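PDB 3GYC: putative glycoside hydrolase from Parabacteroides distasonis ATCC 8503, which probably hydrolyses glycosidic bonds in carbohydrates, using a cellulase-like domain of the TIM-barrel clan. Local coordinates for residues T20-S25 with D40-E45; F24-R29 with N97-K102; N347-G350 with M356-D359; R49-I54 with R365-I370. One frame throughout, in Å; residues are numbered along the deposited sequence. Where two conformers were deposited one is given.

Interaction 1: T20-S25 with D40-E45; sequences TMWDFS and DQVLDE
A chi1 of -80° in Trp22 turns CG anti to its own carbonyl carbon, and the nearly eclipsed chi2 of 9° then carries the six-membered ring of the indole out from strand 17-23 to helix 39-48. Two successive residues of the helix receive it. The ring corner CH2 lies 3.7 Å from Val42 O, which sits at the ring edge close to its plane, and 3.8 Å from the methyl Val42 CG2. The neighbouring atom, Trp22 CZ3, meets Leu43 CD2 at 3.7 Å, an oblique approach. Strand, helix and the following strand 53-57 form a right-handed beta-alpha-beta crossover, the first such unit of the TIM barrel, and the indole fills the layer between the sheet and its covering helix. Phe99 and Ile54 border the same layer. The polar end of the ring is tied elsewhere: Trp22 NE1 donates to Cys349 O. Beyond the tryptophan the strand ends at Asp23, whose OD2 takes two bonds, from Ser25 OG at 2.6 Å and from Ser25 N at 2.8 Å. The hydroxyl comes in on the syn side of the carboxylate, whereas the amide approaches from above its plane, a capping bond at the start of helix 25-28.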
# COMPACT_ATOMS: atom_id res chain seq x y z
N THR A 20 -6.76 4.62 -1.83
CA THR A 20 -5.55 5.13 -2.40
C THR A 20 -4.39 5.12 -1.35
O THR A 20 -4.63 5.35 -0.19
CB THR A 20 -5.70 6.55 -2.92
OG1 THR A 20 -4.47 6.92 -3.50
CG2 THR A 20 -5.99 7.58 -1.80
N MSE A 21 -3.19 4.78 -1.80
CA MSE A 21 -1.97 4.84 -1.00
C MSE A 21 -1.43 6.28 -0.97
O MSE A 21 -1.06 6.82 -2.03
CB MSE A 21 -0.90 3.96 -1.60
CG MSE A 21 0.41 4.05 -0.83
SE MSE A 21 1.83 3.35 -1.86
CE MSE A 21 2.02 4.83 -3.13
N TRP A 22 -1.49 6.91 0.21
CA TRP A 22 -0.83 8.20 0.45
C TRP A 22 0.46 8.03 1.27
O TRP A 22 1.12 9.03 1.62
CB TRP A 22 -1.79 9.21 1.04
CG TRP A 22 -2.70 9.87 -0.00
CD1 TRP A 22 -2.83 9.52 -1.30
CD2 TRP A 22 -3.69 10.91 0.23
NE1 TRP A 22 -3.77 10.34 -1.94
CE2 TRP A 22 -4.28 11.21 -1.02
CE3 TRP A 22 -4.02 11.70 1.32
CZ2 TRP A 22 -5.25 12.18 -1.17
CZ3 TRP A 22 -4.96 12.66 1.16
CH2 TRP A 22 -5.58 12.89 -0.07
N ASP A 23 0.82 6.77 1.51
CA ASP A 23 2.12 6.35 2.03
C ASP A 23 2.67 7.28 3.14
O ASP A 23 2.00 7.50 4.13
CB ASP A 23 3.10 6.18 0.83
CG ASP A 23 3.14 7.44 -0.09
OD1 ASP A 23 2.24 7.57 -0.97
OD2 ASP A 23 4.02 8.33 0.10
N PHE A 24 3.87 7.81 2.95
CA PHE A 24 4.46 8.77 3.88
C PHE A 24 4.38 10.19 3.29
O PHE A 24 4.76 11.17 3.93
CB PHE A 24 5.90 8.34 4.26
CG PHE A 24 6.69 7.73 3.13
CD1 PHE A 24 7.48 8.52 2.29
CD2 PHE A 24 6.68 6.36 2.93
CE1 PHE A 24 8.24 7.92 1.25
CE2 PHE A 24 7.43 5.77 1.91
CZ PHE A 24 8.20 6.56 1.07
N SER A 25 3.79 10.33 2.08
CA SER A 25 3.64 11.64 1.48
C SER A 25 2.65 12.57 2.24
O SER A 25 2.85 13.77 2.27
CB SER A 25 3.23 11.51 0.01
OG SER A 25 4.17 10.80 -0.77
N ASP A 40 -7.44 19.39 4.07
CA ASP A 40 -8.88 19.56 3.76
C ASP A 40 -9.11 19.65 2.27
O ASP A 40 -10.00 18.93 1.72
CB ASP A 40 -9.49 20.76 4.46
CG ASP A 40 -9.54 20.57 5.96
OD1 ASP A 40 -10.37 19.76 6.41
OD2 ASP A 40 -8.77 21.20 6.69
N GLN A 41 -8.28 20.43 1.59
CA GLN A 41 -8.44 20.57 0.15
C GLN A 41 -8.18 19.23 -0.56
O GLN A 41 -8.96 18.86 -1.43
CB GLN A 41 -7.56 21.67 -0.43
CG GLN A 41 -7.67 21.86 -1.96
CD GLN A 41 -9.09 22.12 -2.46
OE1 GLN A 41 -9.97 22.57 -1.69
NE2 GLN A 41 -9.32 21.87 -3.76
N VAL A 42 -7.10 18.53 -0.21
CA VAL A 42 -6.80 17.27 -0.93
C VAL A 42 -7.76 16.14 -0.54
O VAL A 42 -8.08 15.29 -1.39
CB VAL A 42 -5.31 16.89 -0.93
CG1 VAL A 42 -4.51 18.05 -1.55
CG2 VAL A 42 -4.78 16.58 0.49
N LEU A 43 -8.25 16.13 0.69
CA LEU A 43 -9.25 15.15 1.09
C LEU A 43 -10.63 15.48 0.38
O LEU A 43 -11.36 14.58 0.08
CB LEU A 43 -9.41 15.07 2.58
CG LEU A 43 -8.25 14.44 3.36
CD1 LEU A 43 -8.55 14.73 4.87
CD2 LEU A 43 -8.09 12.96 3.05
N ASP A 44 -10.95 16.74 0.14
CA ASP A 44 -12.17 17.10 -0.60
C ASP A 44 -12.02 16.61 -2.05
O ASP A 44 -12.95 16.07 -2.60
CB ASP A 44 -12.44 18.61 -0.56
CG ASP A 44 -12.83 19.12 0.83
OD1 ASP A 44 -13.17 18.30 1.71
OD2 ASP A 44 -12.86 20.36 1.03
N GLU A 45 -10.83 16.79 -2.63
CA GLU A 45 -10.51 16.34 -4.00
C GLU A 45 -10.58 14.82 -4.14
O GLU A 45 -11.05 14.26 -5.13
CB GLU A 45 -9.14 16.86 -4.42
CG GLU A 45 -9.08 18.36 -4.66
CD GLU A 45 -7.65 18.91 -4.96
OE1 GLU A 45 -6.67 18.15 -5.16
OE2 GLU A 45 -7.50 20.15 -4.96

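Interaction 2: F24-R29 with N97-K102; sequences FSWLER and NLFLSK. With EDO (1,2-ethanediol), chain D.
Trp26 and Phe99 meet at a slant that is neither a stack nor an edge-to-face pair: their six-membered rings lie 5.1 Å apart between centroids, with planes at 36°. The overlap is on the side of the phenyl nearest its backbone. Trp26 CZ3 touches Phe99 CB at 3.8 Å, and Trp26 CE3 stands over a face of the phenyl ring, 3.8 Å from Phe99 CG. Trp26 reaches this place with CG set between its backbone N and carbonyl carbon (chi1 72°), and Leu27 CB covers the centre of the other face of the indole, so the ring is sandwiched. Its NE1 is spent on Asp57 O. Helix 25-28, just past the first barrel strand, is thus joined to helix 95-105, which packs outside the sheet.

At the far end of the short helix, Arg29 holds a molecule of 1,2-ethanediol. NH1 donates to diol O2 at 2.8 Å, almost straight at 170°, and NH2 donates to diol O1 at 2.9 Å; both oxygens lie at the guanidinium edge, near its plane. Arg29 NE goes to Ala34 O and NH1 also to Gly83 O, which fix the rotation of the group. A methionine in its place would be likely to leave both carbonyls and the diol without their donors. The ethanediol probably came from the crystallisation liquor and is also bonded to Asp81. The ring contact itself is purely apolar, its one indole N-H satisfied from outside, while the guanidinium, well apart from it, is held by carbonyls and offers its remaining N-H groups to the two hydroxyls of the diol.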
# COMPACT_ATOMS: atom_id res chain seq x y z
N PHE A 24 3.87 7.81 2.95
CA PHE A 24 4.46 8.77 3.88
C PHE A 24 4.38 10.19 3.29
O PHE A 24 4.76 11.17 3.93
CB PHE A 24 5.90 8.34 4.26
CG PHE A 24 6.69 7.73 3.13
CD1 PHE A 24 7.48 8.52 2.29
CD2 PHE A 24 6.68 6.36 2.93
CE1 PHE A 24 8.24 7.92 1.25
CE2 PHE A 24 7.43 5.77 1.91
CZ PHE A 24 8.20 6.56 1.07
N SER A 25 3.79 10.33 2.08
CA SER A 25 3.64 11.64 1.48
C SER A 25 2.65 12.57 2.24
O SER A 25 2.85 13.77 2.27
CB SER A 25 3.23 11.51 0.01
OG SER A 25 4.17 10.80 -0.77
N TRP A 26 1.63 12.00 2.88
CA TRP A 26 0.65 12.78 3.60
C TRP A 26 1.29 13.67 4.67
O TRP A 26 0.79 14.78 4.95
CB TRP A 26 -0.43 11.83 4.25
CG TRP A 26 0.11 11.05 5.41
CD1 TRP A 26 0.76 9.87 5.36
CD2 TRP A 26 0.09 11.44 6.79
NE1 TRP A 26 1.17 9.50 6.63
CE2 TRP A 26 0.73 10.42 7.52
CE3 TRP A 26 -0.40 12.53 7.47
CZ2 TRP A 26 0.89 10.48 8.89
CZ3 TRP A 26 -0.26 12.60 8.81
CH2 TRP A 26 0.38 11.58 9.52
N LEU A 27 2.37 13.18 5.29
CA LEU A 27 3.04 13.94 6.33
C LEU A 27 4.24 14.70 5.76
O LEU A 27 4.48 15.84 6.17
CB LEU A 27 3.50 12.99 7.45
CG LEU A 27 4.10 13.62 8.69
CD1 LEU A 27 3.09 14.61 9.31
CD2 LEU A 27 4.58 12.49 9.68
N GLU A 28 4.97 14.09 4.84
CA GLU A 28 6.23 14.66 4.33
C GLU A 28 6.16 15.71 3.25
O GLU A 28 6.98 16.61 3.23
CB GLU A 28 7.12 13.54 3.82
CG GLU A 28 7.67 12.76 5.00
CD GLU A 28 8.55 11.61 4.59
OE1 GLU A 28 9.40 11.77 3.69
OE2 GLU A 28 8.49 10.56 5.27
N ARG A 29 5.16 15.59 2.37
CA ARG A 29 5.09 16.46 1.19
C ARG A 29 4.29 17.66 1.44
O ARG A 29 3.17 17.85 0.90
CB ARG A 29 4.59 15.66 -0.01
CG ARG A 29 5.57 14.63 -0.48
CD ARG A 29 5.19 14.10 -1.90
NE ARG A 29 5.34 15.13 -2.94
CZ ARG A 29 6.43 15.36 -3.66
NH1 ARG A 29 7.58 14.75 -3.43
NH2 ARG A 29 6.42 16.35 -4.54
N ASN A 97 -3.30 12.18 14.32
CA ASN A 97 -4.67 12.25 14.81
C ASN A 97 -5.48 13.36 14.13
O ASN A 97 -6.72 13.21 13.93
CB ASN A 97 -4.71 12.31 16.33
CG ASN A 97 -4.40 10.95 16.98
OD1 ASN A 97 -4.00 9.97 16.33
ND2 ASN A 97 -4.61 10.89 18.27
N LEU A 98 -4.80 14.46 13.77
CA LEU A 98 -5.46 15.56 13.02
C LEU A 98 -5.90 15.05 11.66
O LEU A 98 -7.03 15.26 11.28
CB LEU A 98 -4.59 16.82 12.89
CG LEU A 98 -4.48 17.69 14.15
CD1 LEU A 98 -3.31 18.76 14.09
CD2 LEU A 98 -5.79 18.37 14.52
N PHE A 99 -4.99 14.40 10.94
CA PHE A 99 -5.29 13.81 9.66
C PHE A 99 -6.42 12.78 9.74
O PHE A 99 -7.36 12.80 8.89
CB PHE A 99 -4.03 13.19 9.05
CG PHE A 99 -4.24 12.62 7.67
CD1 PHE A 99 -4.29 13.48 6.58
CD2 PHE A 99 -4.50 11.28 7.48
CE1 PHE A 99 -4.52 13.00 5.31
CE2 PHE A 99 -4.71 10.80 6.22
CZ PHE A 99 -4.75 11.68 5.13
N LEU A 100 -6.38 11.91 10.75
CA LEU A 100 -7.41 10.90 10.96
C LEU A 100 -8.74 11.55 11.25
O LEU A 100 -9.75 11.06 10.74
CB LEU A 100 -7.04 9.87 12.02
CG LEU A 100 -5.83 8.99 11.77
CD1 LEU A 100 -5.51 8.15 13.05
CD2 LEU A 100 -5.97 8.04 10.53
N SER A 101 -8.77 12.65 12.01
CA SER A 101 -10.03 13.35 12.28
C SER A 101 -10.67 13.91 11.02
O SER A 101 -11.93 13.91 10.88
CB SER A 101 -9.80 14.48 13.28
OG SER A 101 -9.25 13.95 14.45
N LYS A 102 -9.84 14.38 10.10
CA LYS A 102 -10.34 14.92 8.83
C LYS A 102 -10.90 13.78 7.97
O LYS A 102 -11.93 13.98 7.27
CB LYS A 102 -9.27 15.72 8.09
CG LYS A 102 -8.84 16.99 8.83
CD LYS A 102 -7.76 17.75 8.05
CE LYS A 102 -7.20 18.96 8.89
NZ LYS A 102 -8.15 20.04 9.23
C1 EDO D . 9.94 17.74 -5.89
O1 EDO D . 8.50 17.81 -5.89
C2 EDO D . 10.38 16.31 -6.03
O2 EDO D . 9.62 15.39 -5.23

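Interaction 3: N347-G350 with M356-D359; sequences NFCG and MWRD
Phe348 and Gly350 bring the loop 347-350 alongside the end of helix 354-357, with CA atoms 6.4 Å apart for Phe348 and Met356 and 6.0 Å for Gly350 and Trp357. Between them Cys349 is the centre of an inverse gamma turn, in which Gly350 N makes a weak bond to Phe348 O. No hydrogen bond joins the two segments; the contact is made by Met356 and Trp357 packing largely against the backbone of the loop. Trp357, with CG anti to its backbone N (chi1 -166°), lays one indole face against the glycine: Gly350 CA is 4.1 Å from the six-membered centroid, 29° off the normal, an off-centre CH-pi contact. Cys349 SG comes to the edge of the same ring, 4.2 Å from Trp357 CZ3. The selenomethionine Met356 is bent at chi2 and chi3; its CG presses on Phe348 O at 3.4 Å, while its terminal CE lies at the edge of the Phe348 ring, near its plane. Outside partners settle the polar atoms: Trp357 NE1 bonds to Glu45 OE1, and Cys349 O accepts from Thr20 OG1. Past the helix, Asp359 is the N-cap of helix 360-371, reaching Trp362 N. The inverse gamma turn and the indole against it belong to the loop that follows strand 340-343, the eighth strand of the TIM barrel, and lead the chain into its last beta-alpha helix.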
# COMPACT_ATOMS: atom_id res chain seq x y z
N ASN A 347 -1.03 3.39 -7.81
CA ASN A 347 -0.18 3.97 -6.77
C ASN A 347 0.29 5.42 -7.11
O ASN A 347 1.26 5.87 -6.54
CB ASN A 347 1.01 3.07 -6.34
CG ASN A 347 1.95 2.66 -7.50
OD1 ASN A 347 1.52 2.10 -8.43
ND2 ASN A 347 3.24 2.86 -7.35
N PHE A 348 -0.43 6.11 -8.02
CA PHE A 348 -0.14 7.49 -8.39
C PHE A 348 -1.37 8.34 -8.10
O PHE A 348 -1.53 9.42 -8.67
CB PHE A 348 0.26 7.58 -9.88
CG PHE A 348 1.32 6.59 -10.25
CD1 PHE A 348 2.58 6.69 -9.71
CD2 PHE A 348 1.06 5.55 -11.11
CE1 PHE A 348 3.55 5.75 -10.01
CE2 PHE A 348 2.02 4.60 -11.40
CZ PHE A 348 3.28 4.72 -10.86
N CYS A 349 -2.22 7.82 -7.22
CA CYS A 349 -3.48 8.41 -6.94
C CYS A 349 -3.40 9.45 -5.81
O CYS A 349 -4.02 9.30 -4.75
CB CYS A 349 -4.46 7.31 -6.60
SG CYS A 349 -6.15 7.86 -6.70
N GLY A 350 -2.69 10.53 -6.11
CA GLY A 350 -2.49 11.62 -5.17
C GLY A 350 -2.15 12.92 -5.88
O GLY A 350 -1.76 12.91 -7.05
N MSE A 356 -2.08 12.00 -13.30
CA MSE A 356 -3.02 11.00 -12.86
C MSE A 356 -4.20 11.59 -12.07
O MSE A 356 -5.35 11.15 -12.21
CB MSE A 356 -2.31 9.95 -12.03
CG MSE A 356 -3.26 8.87 -11.51
SE MSE A 356 -4.10 7.80 -12.83
CE MSE A 356 -2.50 6.72 -13.27
N TRP A 357 -3.92 12.59 -11.24
CA TRP A 357 -4.96 13.17 -10.39
C TRP A 357 -5.99 14.01 -11.11
O TRP A 357 -7.11 14.13 -10.65
CB TRP A 357 -4.27 14.05 -9.35
CG TRP A 357 -5.04 14.52 -8.13
CD1 TRP A 357 -5.26 15.82 -7.76
CD2 TRP A 357 -5.56 13.72 -7.06
NE1 TRP A 357 -5.91 15.86 -6.53
CE2 TRP A 357 -6.10 14.59 -6.09
CE3 TRP A 357 -5.67 12.36 -6.85
CZ2 TRP A 357 -6.72 14.14 -4.94
CZ3 TRP A 357 -6.28 11.90 -5.71
CH2 TRP A 357 -6.80 12.80 -4.75
N ARG A 358 -5.60 14.60 -12.24
CA ARG A 358 -6.44 15.61 -12.85
C ARG A 358 -7.77 15.20 -13.50
O ARG A 358 -8.74 15.96 -13.38
CB ARG A 358 -5.65 16.44 -13.85
CG ARG A 358 -5.17 15.69 -15.07
CD ARG A 358 -4.32 16.60 -16.03
NE ARG A 358 -3.55 17.66 -15.32
CZ ARG A 358 -2.71 18.52 -15.93
NH1 ARG A 358 -2.45 18.40 -17.21
NH2 ARG A 358 -2.11 19.46 -15.21
N ASP A 359 -7.84 14.05 -14.16
CA ASP A 359 -9.07 13.65 -14.93
C ASP A 359 -10.14 13.12 -13.93
O ASP A 359 -10.21 11.92 -13.69
CB ASP A 359 -8.63 12.61 -15.99
CG ASP A 359 -9.74 12.10 -16.88
OD1 ASP A 359 -10.94 12.43 -16.69
OD2 ASP A 359 -9.38 11.32 -17.81

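Interaction 4: R49-I54 with R365-I370; sequences RGYNAI and RLTSII
Thr367 holds its methyl squarely over the ring of Tyr51: CG2 is 3.5 Å from the centroid and 15° off the normal, a CH-pi contact over the face. The methyl is placed there because the threonine turns CG2 anti to its carbonyl carbon, which leaves OG1 between backbone N and carbonyl carbon (chi1 61°) and aimed at the turn 49-51. OG1 lies 2.9 Å from Arg49 O and also near His363 O. Gly50 ends helix 39-48 in a Schellman motif with positive phi (96°); its CA is 3.3 Å from Thr367 OG1, and a side chain there would collide with the hydroxyl. Tyr51 OH is bonded to Thr345 OG1 and His363 ND1. With a valine here, both of those partners would probably lose their mate, and the threonine methyl would face a gap where the ring had been. Arg49 turns away to Trp357, with a cation-pi contact and a bond to its carbonyl. Linking the turn before strand 53-57 to helix 360-371 joins the first and last beta-alpha units, as in the closure of a TIM barrel.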
# COMPACT_ATOMS: atom_id res chain seq x y z
N ARG A 49 -13.41 12.62 -6.29
CA ARG A 49 -13.03 11.57 -7.21
C ARG A 49 -13.69 10.22 -6.84
O ARG A 49 -13.64 9.29 -7.62
CB ARG A 49 -11.50 11.46 -7.28
CG ARG A 49 -10.92 12.68 -7.92
CD ARG A 49 -9.48 12.88 -7.62
NE ARG A 49 -8.93 13.92 -8.46
CZ ARG A 49 -9.20 15.22 -8.38
NH1 ARG A 49 -10.08 15.71 -7.49
NH2 ARG A 49 -8.63 16.05 -9.22
N GLY A 50 -14.29 10.13 -5.64
CA GLY A 50 -15.03 8.94 -5.22
C GLY A 50 -14.27 7.95 -4.36
O GLY A 50 -14.77 6.86 -4.12
N TYR A 51 -13.04 8.29 -3.94
CA TYR A 51 -12.28 7.41 -3.06
C TYR A 51 -12.82 7.61 -1.64
O TYR A 51 -13.18 8.72 -1.26
CB TYR A 51 -10.75 7.70 -3.11
CG TYR A 51 -10.21 7.42 -4.48
CD1 TYR A 51 -9.86 6.14 -4.85
CD2 TYR A 51 -10.14 8.44 -5.44
CE1 TYR A 51 -9.45 5.86 -6.17
CE2 TYR A 51 -9.71 8.17 -6.77
CZ TYR A 51 -9.37 6.89 -7.11
OH TYR A 51 -9.01 6.59 -8.42
N ASN A 52 -12.90 6.52 -0.88
CA ASN A 52 -13.36 6.59 0.51
C ASN A 52 -12.47 5.82 1.50
O ASN A 52 -12.88 5.51 2.60
CB ASN A 52 -14.85 6.24 0.65
CG ASN A 52 -15.21 4.86 0.17
OD1 ASN A 52 -14.38 4.15 -0.44
ND2 ASN A 52 -16.44 4.45 0.47
N ALA A 53 -11.23 5.54 1.09
CA ALA A 53 -10.25 4.91 1.98
C ALA A 53 -8.83 5.38 1.55
O ALA A 53 -8.61 5.71 0.38
CB ALA A 53 -10.36 3.35 1.95
N ILE A 54 -7.91 5.42 2.49
CA ILE A 54 -6.52 5.80 2.26
C ILE A 54 -5.64 4.86 3.07
O ILE A 54 -5.99 4.48 4.18
CB ILE A 54 -6.25 7.25 2.74
CG1 ILE A 54 -7.28 8.23 2.15
CG2 ILE A 54 -4.87 7.69 2.40
CD1 ILE A 54 -7.24 9.69 2.78
N ARG A 365 -15.71 7.27 -12.67
CA ARG A 365 -16.20 6.04 -13.33
C ARG A 365 -15.65 4.77 -12.62
O ARG A 365 -16.39 3.83 -12.36
CB ARG A 365 -15.81 5.99 -14.79
CG ARG A 365 -16.52 6.97 -15.67
CD ARG A 365 -16.28 6.69 -17.18
NE ARG A 365 -14.89 6.88 -17.62
CZ ARG A 365 -14.35 8.06 -17.96
NH1 ARG A 365 -15.06 9.19 -17.86
NH2 ARG A 365 -13.09 8.14 -18.35
N LEU A 366 -14.36 4.76 -12.30
CA LEU A 366 -13.72 3.60 -11.67
C LEU A 366 -14.10 3.41 -10.22
O LEU A 366 -14.33 2.26 -9.78
CB LEU A 366 -12.20 3.65 -11.81
CG LEU A 366 -11.62 3.43 -13.21
CD1 LEU A 366 -10.08 3.67 -13.25
CD2 LEU A 366 -11.99 2.02 -13.77
N THR A 367 -14.16 4.51 -9.46
CA THR A 367 -14.57 4.38 -8.06
C THR A 367 -16.03 3.97 -7.98
O THR A 367 -16.40 3.22 -7.07
CB THR A 367 -14.26 5.62 -7.21
OG1 THR A 367 -14.95 6.75 -7.74
CG2 THR A 367 -12.74 5.84 -7.19
N SER A 368 -16.86 4.40 -8.94
CA SER A 368 -18.26 3.96 -8.97
C SER A 368 -18.29 2.43 -9.15
O SER A 368 -19.01 1.73 -8.47
CB SER A 368 -19.04 4.63 -10.10
OG SER A 368 -20.44 4.34 -10.00
N ILE A 369 -17.50 1.91 -10.08
CA ILE A 369 -17.46 0.47 -10.31
C ILE A 369 -17.00 -0.30 -9.07
O ILE A 369 -17.59 -1.33 -8.69
CB ILE A 369 -16.56 0.14 -11.51
CG1 ILE A 369 -17.25 0.52 -12.84
CG2 ILE A 369 -16.20 -1.36 -11.52
CD1 ILE A 369 -16.25 0.74 -14.00
N ILE A 370 -15.95 0.21 -8.43
CA ILE A 370 -15.37 -0.44 -7.27
C ILE A 370 -16.39 -0.51 -6.14
O ILE A 370 -16.64 -1.58 -5.59
CB ILE A 370 -14.17 0.32 -6.73
CG1 ILE A 370 -12.96 0.16 -7.65
CG2 ILE A 370 -13.82 -0.19 -5.30
CD1 ILE A 370 -11.91 1.28 -7.42

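All four contacts are buried. Interaction 1 packs a barrel strand on its helix, interaction 2 joins two helices, interaction 3 a loop and the short helix after it, and interaction 4 a turn and helix 360-371. Interactions 1 and 2 adjoin, sharing Phe24 and Ser25, and run together as an apolar layer where Trp22 and Leu43 meet Phe99; towards the surface, Asp40 and Lys102 add a salt bridge. Interactions 1 and 4 both use helix 39-48: the first its inward face, the second the turn that ends it. Interaction 3 touches both, but stays about 8 Å from interaction 2 between nearest atoms. Interactions 1 to 3 have no hydrogen bond between their segments, whereas interaction 4 adds a hydroxyl near a backbone carbonyl.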